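Local coordinates for putative HTH-type transcriptional regulator PF0864 (Pyrococcus furiosus, PDB 2IA0), which probably binds DNA sequence-specifically through a winged helix-turn-helix domain and regulates transcription, as a member of the AsnC (Lrp) family, at the interface of chains A and B. Sequence-based numbering; all coordinates share one arbitrary frame. Chains: chain A/B, Putative HTH-type transcriptional regulator PF0864.

Contact 1: the interface of chains A and B. Residues chain A 15, 23, 60; chain B 68-72.
The loop that follows helix 45-57 of chain A, carrying A:Val60, meets the end of strand 61-68 of chain B and the short 3-10 turn 70-72 just after it; A:Leu15, ahead of helix 17-26, and A:Leu23 within that helix complete chain A's side. Here a backbone hydrogen bond sits next to apolar packing. The backbone N of B:Gly69 gives this bond to the carbonyl O of A:Val60 at 3.0 Å, moderately bent at the hydrogen (146°). Beside it, the two methyls of A:Val60 divide the work. CG1 of A:Val60 packs on CD1 of B:Leu72 at 3.5 Å, the two side chains crossing obliquely, while CG2 of A:Val60 turns to the polar side chains of the turn and lies 3.7 Å from the amide NE2 of B:Gln71. The same leucine methyl is the shared apolar point of the patch. Tip to tip, CD1 of B:Leu72 meets CD1 of A:Leu15 at 3.8 Å, and it comes equally close, 3.8 Å, to CD1 of A:Leu23. In B:Gln71, CG sits between the backbone N and the carbonyl carbon (chi1 77°), and the bend at chi2 brings NE2 against CG2 of A:Val60, the side chains set at a slant, with OE1 of B:Gln71 3.9 Å from CG of A:Leu15. A:Leu15, A:Leu23, A:Val60 and B:Leu72 form a small apolar cluster that lies to one side of the backbone bond. In the fold, the site lies where the helix-turn-helix domain of one subunit rests on the segment leading out of the other subunit's strand 61-68.

Contact 2: the interface of chains A and B. Residues chain A 68-69, 163; chain B 62-63.
OD2 of A:Asp163 takes a hydrogen bond from NH1 in the guanidinium group of B:Arg63, a salt bridge modelled at 2.5 Å. The short length should be read with caution, but the pairing of opposite charges is sound. Its geometry illustrates how a bridge can be made by one nitrogen and one oxygen instead of by the coplanar, two-pronged pairing: the carboxylate oxygen lies almost in the guanidinium plane, whereas the nitrogen comes to it from well above the carboxylate plane, 58° out of it. The two planes are accordingly steeply inclined, and NH2 of B:Arg63 stays 4.2 Å from OD2 of A:Asp163. The bend of the arginine chain at chi3 (91°) turns the guanidinium group toward the aspartate, and the two side chains cross at about a right angle.

The other carboxylate oxygen faces a different neighbour. OE2 of B:Glu62 lies 3.0 Å from OD1 of A:Asp163, with the two carboxylate planes 74° apart. If both groups are charged this approach is unfavourable; a shared proton could relieve it, but the coordinates do not show one, and the nearby arginine would probably offset part of the negative charge. B:Glu62 reaches this position with CG anti to the backbone N and the chain extended beyond it. OE1 of B:Glu62 points toward A:Leu68 and A:Gly69.

The salt bridge ties the loop just before helix 164-168 of one subunit to the start of the partner's strand 61-68, and so probably steadies the placing of the DNA-binding domain in the dimer.

Contact 1: the interface of chains A and B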
ATOM      1  N   LEU A  15       1.511 -24.414  -1.653  1.00 23.11           N
ATOM      2  CA  LEU A  15       0.426 -24.087  -0.699  1.00 22.22           C
ATOM      3  C   LEU A  15      -0.883 -24.828  -0.943  1.00 21.46           C
ATOM      4  O   LEU A  15      -1.346 -24.949  -2.078  1.00 21.45           O
ATOM      5  CB  LEU A  15       0.147 -22.573  -0.684  1.00 22.27           C
ATOM      6  CG  LEU A  15       1.325 -21.645  -0.363  1.00 22.40           C
ATOM      7  CD1 LEU A  15       0.922 -20.197  -0.543  1.00 22.02           C
ATOM      8  CD2 LEU A  15       1.825 -21.883   1.046  1.00 22.91           C
ATOM      9  N   LEU A  23      -3.988 -17.817   6.042  1.00 15.99           N
ATOM     10  CA  LEU A  23      -3.534 -16.499   5.609  1.00 16.48           C
ATOM     11  C   LEU A  23      -4.655 -15.470   5.449  1.00 16.50           C
ATOM     12  O   LEU A  23      -4.483 -14.323   5.830  1.00 17.08           O
ATOM     13  CB  LEU A  23      -2.742 -16.602   4.315  1.00 16.41           C
ATOM     14  CG  LEU A  23      -1.463 -17.426   4.398  1.00 15.66           C
ATOM     15  CD1 LEU A  23      -0.941 -17.667   3.019  1.00 15.13           C
ATOM     16  CD2 LEU A  23      -0.420 -16.767   5.285  1.00 12.62           C
ATOM     17  N   VAL A  60       6.493 -16.552   3.828  1.00 16.81           N
ATOM     18  CA  VAL A  60       5.159 -16.362   3.260  1.00 16.38           C
ATOM     19  C   VAL A  60       4.363 -15.382   4.146  1.00 16.08           C
ATOM     20  O   VAL A  60       3.772 -14.420   3.640  1.00 16.29           O
ATOM     21  CB  VAL A  60       4.414 -17.699   3.043  1.00 16.77           C
ATOM     22  CG1 VAL A  60       2.995 -17.448   2.533  1.00 16.74           C
ATOM     23  CG2 VAL A  60       5.163 -18.567   2.050  1.00 16.42           C
TER
ATOM     24  N   LEU B  68       2.238 -10.294   3.356  1.00 10.60           N
ATOM     25  CA  LEU B  68       2.628 -11.487   2.585  1.00 10.89           C
ATOM     26  C   LEU B  68       3.971 -11.296   1.853  1.00 11.83           C
ATOM     27  O   LEU B  68       4.324 -10.187   1.440  1.00 11.86           O
ATOM     28  CB  LEU B  68       1.546 -11.855   1.565  1.00 10.40           C
ATOM     29  CG  LEU B  68       0.094 -12.072   2.014  1.00  8.95           C
ATOM     30  CD1 LEU B  68      -0.741 -12.326   0.764  1.00  7.22           C
ATOM     31  CD2 LEU B  68      -0.078 -13.213   3.071  1.00  6.18           C
ATOM     32  N   GLY B  69       4.733 -12.370   1.686  1.00 12.99           N
ATOM     33  CA  GLY B  69       6.030 -12.226   1.038  1.00 14.43           C
ATOM     34  C   GLY B  69       6.161 -13.109  -0.177  1.00 15.62           C
ATOM     35  O   GLY B  69       5.169 -13.484  -0.795  1.00 15.47           O
ATOM     36  N   GLU B  70       7.400 -13.415  -0.536  1.00 17.24           N
ATOM     37  CA  GLU B  70       7.667 -14.667  -1.233  1.00 19.02           C
ATOM     38  C   GLU B  70       6.798 -14.882  -2.483  1.00 19.22           C
ATOM     39  O   GLU B  70       6.652 -13.985  -3.327  1.00 19.45           O
ATOM     40  CB  GLU B  70       7.451 -15.831  -0.250  1.00 18.88           C
ATOM     41  CG  GLU B  70       8.690 -16.619   0.102  1.00 22.49           C
ATOM     42  CD  GLU B  70       8.403 -18.130   0.100  1.00 26.56           C
ATOM     43  OE1 GLU B  70       7.236 -18.502  -0.199  1.00 28.75           O
ATOM     44  OE2 GLU B  70       9.332 -18.944   0.379  1.00 26.81           O
ATOM     45  N   GLN B  71       6.199 -16.072  -2.558  1.00 19.65           N
ATOM     46  CA  GLN B  71       5.498 -16.543  -3.744  1.00 19.93           C
ATOM     47  C   GLN B  71       4.096 -15.973  -3.886  1.00 19.60           C
ATOM     48  O   GLN B  71       3.361 -16.377  -4.795  1.00 19.43           O
ATOM     49  CB  GLN B  71       5.464 -18.088  -3.763  1.00 20.47           C
ATOM     50  CG  GLN B  71       4.439 -18.747  -2.816  1.00 22.13           C
ATOM     51  CD  GLN B  71       4.979 -20.035  -2.185  1.00 24.56           C
ATOM     52  OE1 GLN B  71       4.519 -21.141  -2.512  1.00 27.25           O
ATOM     53  NE2 GLN B  71       5.967 -19.895  -1.278  1.00 25.39           N
ATOM     54  N   LEU B  72       3.721 -15.046  -2.998  1.00 19.41           N
ATOM     55  CA  LEU B  72       2.381 -14.443  -3.058  1.00 19.23           C
ATOM     56  C   LEU B  72       2.323 -12.947  -3.408  1.00 19.53           C
ATOM     57  O   LEU B  72       1.224 -12.398  -3.559  1.00 19.82           O
ATOM     58  CB  LEU B  72       1.563 -14.740  -1.791  1.00 18.94           C
ATOM     59  CG  LEU B  72       1.131 -16.188  -1.538  1.00 18.57           C
ATOM     60  CD1 LEU B  72       0.819 -16.407  -0.064  1.00 17.86           C
ATOM     61  CD2 LEU B  72      -0.068 -16.563  -2.405  1.00 19.74           C
TER

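Contact 2: the interface of chains A and B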
ATOM      1  N   LEU A  68      -3.281   2.218  10.713  1.00 10.75           N
ATOM      2  CA  LEU A  68      -3.597   3.394  11.537  1.00 11.66           C
ATOM      3  C   LEU A  68      -4.991   3.968  11.238  1.00 12.53           C
ATOM      4  O   LEU A  68      -5.501   3.827  10.132  1.00 12.26           O
ATOM      5  CB  LEU A  68      -2.520   4.465  11.363  1.00 11.36           C
ATOM      6  CG  LEU A  68      -1.148   4.140  11.954  1.00 10.04           C
ATOM      7  CD1 LEU A  68      -0.248   5.325  11.885  1.00  9.07           C
ATOM      8  CD2 LEU A  68      -1.289   3.674  13.387  1.00  8.66           C
ATOM      9  N   GLY A  69      -5.608   4.594  12.235  1.00 13.62           N
ATOM     10  CA  GLY A  69      -6.980   5.113  12.095  1.00 14.80           C
ATOM     11  C   GLY A  69      -6.993   6.527  11.553  1.00 15.88           C
ATOM     12  O   GLY A  69      -5.945   7.146  11.413  1.00 16.21           O
ATOM     13  N   ASP A 163      -7.480   0.696   2.970  1.00 17.54           N
ATOM     14  CA  ASP A 163      -6.568   0.630   4.099  1.00 18.06           C
ATOM     15  C   ASP A 163      -5.073   0.820   3.782  1.00 17.69           C
ATOM     16  O   ASP A 163      -4.275   0.853   4.708  1.00 17.90           O
ATOM     17  CB  ASP A 163      -6.854  -0.611   4.947  1.00 18.09           C
ATOM     18  CG  ASP A 163      -8.259  -0.603   5.502  1.00 19.87           C
ATOM     19  OD1 ASP A 163      -8.725   0.480   5.971  1.00 21.41           O
ATOM     20  OD2 ASP A 163      -8.914  -1.665   5.447  1.00 21.91           O
TER
ATOM     21  N   GLU B  62      -6.523   0.697  14.064  1.00 15.49           N
ATOM     22  CA  GLU B  62      -7.785   0.344  13.461  1.00 14.95           C
ATOM     23  C   GLU B  62      -7.875  -1.170  13.348  1.00 14.46           C
ATOM     24  O   GLU B  62      -8.950  -1.771  13.570  1.00 14.18           O
ATOM     25  CB  GLU B  62      -7.906   1.012  12.092  1.00 15.22           C
ATOM     26  CG  GLU B  62      -9.094   0.534  11.275  1.00 18.60           C
ATOM     27  CD  GLU B  62      -9.170   1.150   9.886  1.00 24.20           C
ATOM     28  OE1 GLU B  62      -9.103   2.401   9.768  1.00 23.92           O
ATOM     29  OE2 GLU B  62      -9.325   0.367   8.907  1.00 28.09           O
ATOM     30  N   ARG B  63      -6.735  -1.784  13.034  1.00 13.89           N
ATOM     31  CA  ARG B  63      -6.696  -3.168  12.590  1.00 14.16           C
ATOM     32  C   ARG B  63      -5.288  -3.723  12.647  1.00 13.54           C
ATOM     33  O   ARG B  63      -4.336  -3.001  12.372  1.00 13.10           O
ATOM     34  CB  ARG B  63      -7.229  -3.272  11.142  1.00 14.54           C
ATOM     35  CG  ARG B  63      -7.910  -4.608  10.855  1.00 15.60           C
ATOM     36  CD  ARG B  63      -8.572  -4.641   9.495  1.00 15.22           C
ATOM     37  NE  ARG B  63      -7.667  -5.148   8.456  1.00 17.74           N
ATOM     38  CZ  ARG B  63      -7.508  -4.572   7.272  1.00 18.66           C
ATOM     39  NH1 ARG B  63      -8.174  -3.476   6.986  1.00 20.16           N
ATOM     40  NH2 ARG B  63      -6.677  -5.074   6.374  1.00 22.10           N
TER

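Contact 1 and contact 2 lie about 22 Å apart, measured between the centres of their C-alpha atoms, and both depend on strand 61-68 and its flanks. The segment around residues 68 and 69 takes part in each, from chain B in contact 1 and from chain A in contact 2, so the two-fold symmetry brings the same piece of chain into both settings. Contact 1 is mainly apolar and contact 2 charged. With their symmetry twins they join the two subunits around the linking strands, and may thereby fix how the paired helix-turn-helix domains are spaced for DNA.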